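PKS_KS domain-containing protein (PDB 6SMO) probably catalyses the condensation step of chain elongation as a 3-oxoacyl-[acyl-carrier-protein] synthase of the thiolase-like superfamily, and holds a pentaoxododecanal chain in its pocket. Local coordinates at residues G124-A128 and A170-A175; G263-L267 and A376-V380; A355-N361 and D405-I409; E385-V391 and G413-I418. All coordinates share one frame; numbering follows the deposited sequence.

In the fold
From the N terminus, contact 1 comes first: helix 169-178 folds back on strand 123-128 and closes a loop of 41 residues before contact 2 opens. Contact 2 spans 108 residues, bringing helix 372-388 against strand 263-271 of the same mixed sheet, and I127 CG1 touches I266 CD1 between the two contacts. Contact 3 opens at 355-361, within that span, and closes at 405-409, beyond it, so it crosses contact 2 and ties outer strand 360-361 to loop 405-409. Contact 4 crosses contact 3 in turn, tying the end of helix 372-388 and strand 390-391 to 413-418; N361 and E385 probably share a hydrogen bond there.

Contact 1. Residues G124-A128 and A170-A175; sequences GVAIA and AATSVA
I127 O has two partners, a water that donates to it at 2.8 Å from the water oxygen, and N186 ND2. The same water accepts a weaker bond from A171 N, so it bridges strand and helix where no direct hydrogen bond joins them. The rest is van der Waals packing, partly of methyl groups against helix carbonyl oxygens. I127 touches through two branches: CG2 rests on A170 CB at 3.7 Å, while CD1 lies 3.5 Å from A170 O and 3.6 Å from V174 CG2. A chi1 of -61° sets CG1 beside the backbone N, and the extended chain beyond carries CD1 across the helix surface to meet the V174 branch at a slant. V125, two residues earlier on the same strand face, splits its methyls: CG1 sits 3.5 Å from A171 O, and CG2 meets A175 CB at 3.7 Å. The pairing V125 with A175 and I127 with A171 runs in reverse order, as expected for axes inclined at 148° and 7.7 Å apart. Helix 169-178 thus covers one face of the large mixed sheet, as in the layered thiolase fold, while A128 packs on helix 193-206 and strand 123-128 bonds along strand 212-219. The helix also touches helix 95-111, strand 184-185 and, through T172 and A175, the Ketoacyl_synth_N domain-containing partner chain.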
# COMPACT_ATOMS: atom_id res chain seq x y z
N GLY B 124 10.25 -9.08 -14.64
CA GLY B 124 9.44 -9.07 -13.41
C GLY B 124 8.23 -8.16 -13.51
O GLY B 124 8.24 -7.26 -14.38
N VAL B 125 7.23 -8.37 -12.65
CA VAL B 125 5.94 -7.61 -12.62
C VAL B 125 5.88 -6.80 -11.32
O VAL B 125 6.45 -7.25 -10.31
CB VAL B 125 4.73 -8.56 -12.75
CG1 VAL B 125 3.41 -7.81 -12.69
CG2 VAL B 125 4.81 -9.39 -14.02
N ALA B 126 5.22 -5.64 -11.36
CA ALA B 126 4.95 -4.75 -10.20
C ALA B 126 3.66 -3.97 -10.45
O ALA B 126 3.74 -2.80 -10.87
CB ALA B 126 6.13 -3.84 -9.97
N ILE B 127 2.50 -4.60 -10.21
CA ILE B 127 1.15 -3.99 -10.35
C ILE B 127 0.61 -3.68 -8.95
O ILE B 127 0.37 -4.64 -8.18
CB ILE B 127 0.20 -4.91 -11.15
CG1 ILE B 127 0.72 -5.15 -12.57
CG2 ILE B 127 -1.22 -4.35 -11.16
CD1 ILE B 127 0.02 -6.26 -13.31
N ALA B 128 0.43 -2.39 -8.64
CA ALA B 128 0.01 -1.87 -7.32
C ALA B 128 -1.52 -1.70 -7.29
O ALA B 128 -2.15 -1.69 -8.36
CB ALA B 128 0.71 -0.57 -7.04
N ALA B 170 -3.79 -9.35 -9.72
CA ALA B 170 -3.37 -8.62 -10.93
C ALA B 170 -1.91 -8.93 -11.26
O ALA B 170 -1.62 -9.20 -12.44
CB ALA B 170 -3.60 -7.14 -10.74
N ALA B 171 -1.02 -8.88 -10.26
CA ALA B 171 0.44 -9.06 -10.40
C ALA B 171 0.77 -10.48 -10.88
O ALA B 171 1.57 -10.61 -11.82
CB ALA B 171 1.13 -8.75 -9.09
N THR B 172 0.18 -11.50 -10.24
CA THR B 172 0.48 -12.94 -10.47
C THR B 172 -0.14 -13.40 -11.80
O THR B 172 0.53 -14.19 -12.50
CB THR B 172 -0.00 -13.80 -9.30
OG1 THR B 172 -1.39 -13.54 -9.09
CG2 THR B 172 0.77 -13.55 -8.03
N SER B 173 -1.35 -12.95 -12.12
CA SER B 173 -2.10 -13.31 -13.36
C SER B 173 -1.32 -12.83 -14.60
O SER B 173 -1.23 -13.61 -15.57
CB SER B 173 -3.49 -12.74 -13.35
OG SER B 173 -4.26 -13.32 -12.30
N VAL B 174 -0.78 -11.61 -14.55
CA VAL B 174 0.01 -10.98 -15.65
C VAL B 174 1.37 -11.70 -15.76
O VAL B 174 1.80 -11.97 -16.90
CB VAL B 174 0.17 -9.46 -15.43
CG1 VAL B 174 1.21 -8.85 -16.36
CG2 VAL B 174 -1.16 -8.74 -15.58
N ALA B 175 2.00 -11.99 -14.62
CA ALA B 175 3.29 -12.72 -14.52
C ALA B 175 3.15 -14.12 -15.13
O ALA B 175 4.11 -14.57 -15.80
CB ALA B 175 3.74 -12.78 -13.08
O HOH W 1 -1.30 -6.87 -7.89

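Contact 2. Residues G263-L267 and A376-V380; sequences GCGIL and AIESV
L267 and V380 meet with their side chains set at an oblique angle, one branch of each making the contact: L267 CD1 lies 3.7 Å from V380 CG2. Both groups follow from their first torsions. In L267 a chi1 of -72° keeps CG on the side of the backbone N, which brings the fork of the leucine down onto the helix, and V380 turns CG2 to the strand. The two leucine methyls then divide the helix surface, CD1 reaching A376 O at 3.8 Å and CD2 reaching S379 O at 4.0 Å. S379 offers the leucine its CB, since its OG is bonded to N375 O one turn back. Toward the N-terminal end of the strand, I377 leans along the backbone, with CG1 3.8 Å from C264 C and CD1 near C264 N. Between them G265 has no side chain, and A376 CB sits against its backbone, 3.6 Å from G265 CA and 3.3 Å from G265 O; the CA atoms of G265 and A376 are only 4.4 Å apart. Such small residues are consistent with the close axis approach of 6.6 Å, at an angle of 52°. Helix 372-388 lies beside helix 193-206, where S379 touches L195 and L198, and against strands 263-271 and 29-37, where I377 and V380 touch V36, as the buried central helices of the thiolase fold do. C264 and I266 turn the other way, onto helix 95-111.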
# COMPACT_ATOMS: atom_id res chain seq x y z
N GLY B 263 -10.13 2.37 -13.13
CA GLY B 263 -9.24 2.22 -14.30
C GLY B 263 -7.93 1.54 -13.94
O GLY B 263 -7.80 1.05 -12.80
N CYS B 264 -6.99 1.52 -14.89
CA CYS B 264 -5.65 0.89 -14.76
C CYS B 264 -4.66 1.56 -15.72
O CYS B 264 -5.06 1.88 -16.86
CB CYS B 264 -5.72 -0.60 -15.05
SG CYS B 264 -4.11 -1.43 -15.02
N GLY B 265 -3.42 1.77 -15.25
CA GLY B 265 -2.27 2.20 -16.07
C GLY B 265 -1.14 1.19 -15.97
O GLY B 265 -0.85 0.75 -14.84
N ILE B 266 -0.54 0.82 -17.10
CA ILE B 266 0.60 -0.14 -17.18
C ILE B 266 1.69 0.47 -18.07
O ILE B 266 1.38 0.81 -19.23
CB ILE B 266 0.15 -1.52 -17.69
CG1 ILE B 266 -0.88 -2.17 -16.76
CG2 ILE B 266 1.35 -2.44 -17.91
CD1 ILE B 266 -0.35 -2.57 -15.40
N LEU B 267 2.90 0.61 -17.52
CA LEU B 267 4.12 1.08 -18.25
C LEU B 267 5.11 -0.08 -18.35
O LEU B 267 5.42 -0.68 -17.30
CB LEU B 267 4.74 2.26 -17.49
CG LEU B 267 3.98 3.58 -17.56
CD1 LEU B 267 2.86 3.62 -16.53
CD2 LEU B 267 4.92 4.76 -17.35
N ALA B 376 -0.65 5.80 -12.12
CA ALA B 376 -0.26 5.02 -13.32
C ALA B 376 -0.87 5.64 -14.58
O ALA B 376 -0.13 5.81 -15.57
CB ALA B 376 -0.68 3.58 -13.16
N ILE B 377 -2.17 5.97 -14.55
CA ILE B 377 -2.92 6.56 -15.69
C ILE B 377 -2.29 7.92 -16.05
O ILE B 377 -2.12 8.19 -17.25
CB ILE B 377 -4.43 6.68 -15.38
CG1 ILE B 377 -5.08 5.30 -15.18
CG2 ILE B 377 -5.15 7.47 -16.47
CD1 ILE B 377 -6.38 5.34 -14.41
N GLU B 378 -1.98 8.73 -15.03
CA GLU B 378 -1.31 10.06 -15.19
C GLU B 378 0.13 9.85 -15.68
O GLU B 378 0.62 10.72 -16.43
CB GLU B 378 -1.33 10.84 -13.88
CG GLU B 378 -2.68 11.41 -13.53
CD GLU B 378 -2.83 11.86 -12.08
OE1 GLU B 378 -1.87 12.45 -11.54
OE2 GLU B 378 -3.91 11.62 -11.50
N SER B 379 0.79 8.77 -15.25
CA SER B 379 2.16 8.37 -15.68
C SER B 379 2.15 7.96 -17.16
O SER B 379 3.13 8.26 -17.86
CB SER B 379 2.72 7.27 -14.81
OG SER B 379 3.22 7.80 -13.59
N VAL B 380 1.08 7.29 -17.62
CA VAL B 380 0.87 6.93 -19.05
C VAL B 380 0.66 8.23 -19.85
O VAL B 380 1.30 8.38 -20.91
CB VAL B 380 -0.31 5.96 -19.24
CG1 VAL B 380 -0.75 5.85 -20.69
CG2 VAL B 380 0.00 4.58 -18.69

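Contact 3. Residues A355-N361 and D405-I409; sequences AFGIPIN and DLDYI
I360 N donates to D407 O at 3.0 Å (150° at the hydrogen), and this bond marks the buried half of the contact. Around it the packing is close. I360 CD1 meets L406 CD1 at 3.7 Å, the two branches lying aslant, while I409 CD1 reaches P359 CB at 3.5 Å. Y408 belongs to this half as well: its CB and CD1 lie near I360 O, its hydroxyl is bonded to S344, and its ring stacks on F251. I360 and N361 form the short outermost strand 360-361 of the mixed sheet, bonded through P359 and N361 to I329, so the 405-409 loop lies along a sheet edge. D407, partly exposed, leads over to the solvent side. Its OD1 accepts from I409 N at 3.1 Å, on the anti side and out of the carboxylate plane, an Asx turn; a chi1 of -177° swings the carboxylate away from its own N, from where it can reach I409 N. CB of the same residue packs 3.6 Å from F356 O. Farther out, the exposed ring of F356 has L406 CD2 over one face, offset toward the rim, and D405 OD2 in plane at its edge, 3.7 Å from CE1, with ring and carboxylate 88° apart. D405, itself partly exposed, turns OD1 to K348 in a salt bridge.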
# COMPACT_ATOMS: atom_id res chain seq x y z
N ALA B 355 8.78 29.23 -10.10
CA ALA B 355 7.65 28.27 -10.06
C ALA B 355 6.48 28.76 -10.92
O ALA B 355 5.73 27.90 -11.43
CB ALA B 355 7.21 28.06 -8.62
N PHE B 356 6.32 30.07 -11.07
CA PHE B 356 5.12 30.73 -11.68
C PHE B 356 5.03 30.41 -13.17
O PHE B 356 3.90 30.21 -13.66
CB PHE B 356 5.15 32.24 -11.41
CG PHE B 356 4.83 32.62 -9.99
CD1 PHE B 356 3.52 32.76 -9.57
CD2 PHE B 356 5.84 32.83 -9.06
CE1 PHE B 356 3.22 33.11 -8.26
CE2 PHE B 356 5.54 33.17 -7.75
CZ PHE B 356 4.23 33.32 -7.36
N GLY B 357 6.17 30.38 -13.88
CA GLY B 357 6.24 30.14 -15.33
C GLY B 357 5.84 28.72 -15.71
O GLY B 357 5.29 28.54 -16.82
N ILE B 358 6.11 27.75 -14.84
CA ILE B 358 6.04 26.28 -15.13
C ILE B 358 4.58 25.86 -15.27
O ILE B 358 3.80 26.02 -14.33
CB ILE B 358 6.78 25.47 -14.05
CG1 ILE B 358 8.27 25.82 -14.01
CG2 ILE B 358 6.55 23.98 -14.24
CD1 ILE B 358 8.97 25.40 -12.74
N PRO B 359 4.16 25.30 -16.43
CA PRO B 359 2.84 24.68 -16.56
C PRO B 359 2.67 23.47 -15.62
O PRO B 359 3.49 22.58 -15.67
CB PRO B 359 2.78 24.24 -18.04
CG PRO B 359 3.82 25.08 -18.73
CD PRO B 359 4.91 25.28 -17.69
N ILE B 360 1.62 23.50 -14.79
CA ILE B 360 1.24 22.42 -13.83
C ILE B 360 -0.19 21.99 -14.15
O ILE B 360 -1.04 22.89 -14.32
CB ILE B 360 1.37 22.92 -12.38
CG1 ILE B 360 2.75 23.52 -12.09
CG2 ILE B 360 1.04 21.81 -11.39
CD1 ILE B 360 2.76 24.53 -10.97
N ASN B 361 -0.47 20.69 -14.25
CA ASN B 361 -1.83 20.18 -14.58
C ASN B 361 -2.20 19.00 -13.68
O ASN B 361 -1.31 18.43 -13.02
CB ASN B 361 -1.96 19.79 -16.06
CG ASN B 361 -0.95 18.76 -16.52
OD1 ASN B 361 -0.18 18.23 -15.72
ND2 ASN B 361 -0.96 18.46 -17.81
N ASP B 405 -1.99 30.21 -7.05
CA ASP B 405 -1.75 31.30 -8.03
C ASP B 405 -0.58 30.94 -8.95
O ASP B 405 0.17 31.86 -9.34
CB ASP B 405 -1.51 32.63 -7.30
CG ASP B 405 -0.31 32.64 -6.38
OD1 ASP B 405 0.05 31.56 -5.86
OD2 ASP B 405 0.27 33.73 -6.18
N LEU B 406 -0.43 29.66 -9.31
CA LEU B 406 0.54 29.17 -10.33
C LEU B 406 -0.21 28.96 -11.66
O LEU B 406 -1.45 29.08 -11.66
CB LEU B 406 1.18 27.87 -9.85
CG LEU B 406 2.03 27.97 -8.58
CD1 LEU B 406 2.28 26.59 -7.98
CD2 LEU B 406 3.34 28.68 -8.85
N ASP B 407 0.53 28.67 -12.73
CA ASP B 407 -0.03 28.35 -14.07
C ASP B 407 -0.55 26.91 -14.04
O ASP B 407 0.28 25.99 -13.92
CB ASP B 407 1.02 28.56 -15.17
CG ASP B 407 0.52 28.34 -16.59
OD1 ASP B 407 -0.68 28.02 -16.75
OD2 ASP B 407 1.32 28.49 -17.52
N TYR B 408 -1.87 26.73 -14.15
CA TYR B 408 -2.55 25.41 -14.05
C TYR B 408 -3.13 24.99 -15.42
O TYR B 408 -3.83 23.96 -15.46
CB TYR B 408 -3.63 25.44 -12.97
CG TYR B 408 -3.11 25.74 -11.59
CD1 TYR B 408 -2.18 24.91 -10.99
CD2 TYR B 408 -3.52 26.87 -10.89
CE1 TYR B 408 -1.68 25.18 -9.72
CE2 TYR B 408 -3.03 27.15 -9.63
CZ TYR B 408 -2.11 26.31 -9.04
OH TYR B 408 -1.62 26.59 -7.80
N ILE B 409 -2.83 25.74 -16.48
CA ILE B 409 -3.22 25.42 -17.89
C ILE B 409 -4.73 25.20 -17.93
O ILE B 409 -5.20 24.09 -18.22
CB ILE B 409 -2.45 24.19 -18.40
CG1 ILE B 409 -0.97 24.21 -17.97
CG2 ILE B 409 -2.59 24.04 -19.91
CD1 ILE B 409 -0.43 22.85 -17.64

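Contact 4. Residues E385-V391 and G413-I418; sequences EIEKQYV and GCSYPI
Y390 lays one face of its ring over the C414 peptide, with C414 O 3.4 Å above the ring plane and shifted toward the rim. Its chi1 of -171° extends the side chain away from the backbone N and along the partner strand until OH lies beside G413; H52 stacks on the same ring. Backbone bonds fix the register: V391 N donates to C414 O at 3.1 Å, and C414 N returns a weak bond to V391 O. Y390 and S415 form the adjacent non-hydrogen-bonded pair. Further along, Y416 N reaches Q389 O at 2.9 Å. Q389 bends at chi2 (-75°) so that its OE1 accepts a weak bond from I418 N. V391 CG2 touches Y416 CB at 3.6 Å, the side chains running the same way, and I418 CD1 packs against E385 O at 3.6 Å in the last turn of the helix. Helix 372-388 closes there in a Schellman motif: Q389 has positive phi, Y390 N bonds E385 O at 3.1 Å, and the Q389 N to I386 O bond is weak. The chain then enters a two-stranded antiparallel ribbon, 390-391 with 414-415.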
# COMPACT_ATOMS: atom_id res chain seq x y z
N GLU B 385 2.61 12.90 -23.25
CA GLU B 385 2.81 14.38 -23.24
C GLU B 385 4.24 14.72 -23.69
O GLU B 385 4.39 15.62 -24.53
CB GLU B 385 2.53 14.97 -21.86
CG GLU B 385 1.05 15.21 -21.59
CD GLU B 385 0.75 15.73 -20.20
OE1 GLU B 385 1.13 15.04 -19.22
OE2 GLU B 385 0.16 16.81 -20.08
N ILE B 386 5.24 14.02 -23.14
CA ILE B 386 6.69 14.23 -23.44
C ILE B 386 6.96 13.82 -24.89
O ILE B 386 7.68 14.56 -25.59
CB ILE B 386 7.58 13.47 -22.44
CG1 ILE B 386 7.48 14.07 -21.03
CG2 ILE B 386 9.03 13.41 -22.93
CD1 ILE B 386 8.00 13.17 -19.94
N GLU B 387 6.41 12.68 -25.32
CA GLU B 387 6.54 12.13 -26.70
C GLU B 387 6.04 13.15 -27.72
O GLU B 387 6.79 13.47 -28.66
CB GLU B 387 5.76 10.82 -26.85
CG GLU B 387 6.64 9.62 -27.17
CD GLU B 387 6.91 9.42 -28.65
OE1 GLU B 387 8.10 9.38 -29.04
OE2 GLU B 387 5.93 9.31 -29.42
N LYS B 388 4.81 13.66 -27.53
CA LYS B 388 4.08 14.50 -28.51
C LYS B 388 4.32 15.99 -28.24
O LYS B 388 3.75 16.81 -28.98
CB LYS B 388 2.59 14.13 -28.48
CG LYS B 388 2.27 12.75 -29.04
CD LYS B 388 0.91 12.23 -28.63
CE LYS B 388 0.63 10.83 -29.14
NZ LYS B 388 0.24 10.83 -30.57
N GLN B 389 5.14 16.32 -27.23
CA GLN B 389 5.51 17.71 -26.85
C GLN B 389 4.23 18.56 -26.71
O GLN B 389 4.23 19.71 -27.19
CB GLN B 389 6.47 18.32 -27.88
CG GLN B 389 7.82 17.61 -27.96
CD GLN B 389 8.72 17.93 -26.79
OE1 GLN B 389 8.51 17.49 -25.67
NE2 GLN B 389 9.76 18.71 -27.06
N TYR B 390 3.20 17.99 -26.09
CA TYR B 390 1.89 18.64 -25.81
C TYR B 390 1.58 18.49 -24.32
O TYR B 390 2.02 17.50 -23.71
CB TYR B 390 0.78 18.04 -26.68
CG TYR B 390 -0.53 18.77 -26.61
CD1 TYR B 390 -0.81 19.82 -27.47
CD2 TYR B 390 -1.50 18.43 -25.68
CE1 TYR B 390 -2.01 20.51 -27.42
CE2 TYR B 390 -2.71 19.10 -25.61
CZ TYR B 390 -2.97 20.14 -26.48
OH TYR B 390 -4.16 20.81 -26.42
N VAL B 391 0.84 19.46 -23.76
CA VAL B 391 0.43 19.49 -22.33
C VAL B 391 -1.10 19.58 -22.27
O VAL B 391 -1.65 20.57 -22.78
CB VAL B 391 1.11 20.66 -21.58
CG1 VAL B 391 0.61 20.78 -20.16
CG2 VAL B 391 2.62 20.53 -21.60
N GLY B 413 -5.54 23.26 -23.61
CA GLY B 413 -4.13 22.83 -23.63
C GLY B 413 -3.36 23.51 -24.76
O GLY B 413 -3.97 24.34 -25.47
N CYS B 414 -2.08 23.17 -24.93
CA CYS B 414 -1.18 23.76 -25.95
C CYS B 414 0.08 22.91 -26.13
O CYS B 414 0.40 22.11 -25.22
CB CYS B 414 -0.77 25.18 -25.55
SG CYS B 414 0.12 25.26 -23.98
N SER B 415 0.76 23.07 -27.27
CA SER B 415 2.09 22.49 -27.57
C SER B 415 3.13 23.16 -26.66
O SER B 415 3.13 24.41 -26.59
CB SER B 415 2.45 22.66 -29.02
OG SER B 415 1.50 22.01 -29.85
N TYR B 416 3.96 22.37 -25.98
CA TYR B 416 5.01 22.84 -25.04
C TYR B 416 6.22 21.91 -25.11
O TYR B 416 6.06 20.69 -25.04
CB TYR B 416 4.46 22.93 -23.62
CG TYR B 416 5.29 23.75 -22.68
CD1 TYR B 416 5.11 25.12 -22.56
CD2 TYR B 416 6.28 23.16 -21.90
CE1 TYR B 416 5.89 25.88 -21.70
CE2 TYR B 416 7.06 23.91 -21.03
CZ TYR B 416 6.86 25.27 -20.93
OH TYR B 416 7.63 26.01 -20.08
N PRO B 417 7.46 22.44 -25.24
CA PRO B 417 8.65 21.60 -25.29
C PRO B 417 9.10 21.20 -23.88
O PRO B 417 9.73 22.00 -23.21
CB PRO B 417 9.68 22.49 -26.00
CG PRO B 417 9.26 23.92 -25.66
CD PRO B 417 7.78 23.87 -25.34
N ILE B 418 8.76 19.97 -23.47
CA ILE B 418 9.07 19.42 -22.12
C ILE B 418 10.49 18.84 -22.14
O ILE B 418 10.75 17.95 -22.99
CB ILE B 418 8.03 18.35 -21.70
CG1 ILE B 418 6.60 18.89 -21.79
CG2 ILE B 418 8.34 17.81 -20.31
CD1 ILE B 418 5.54 17.81 -21.87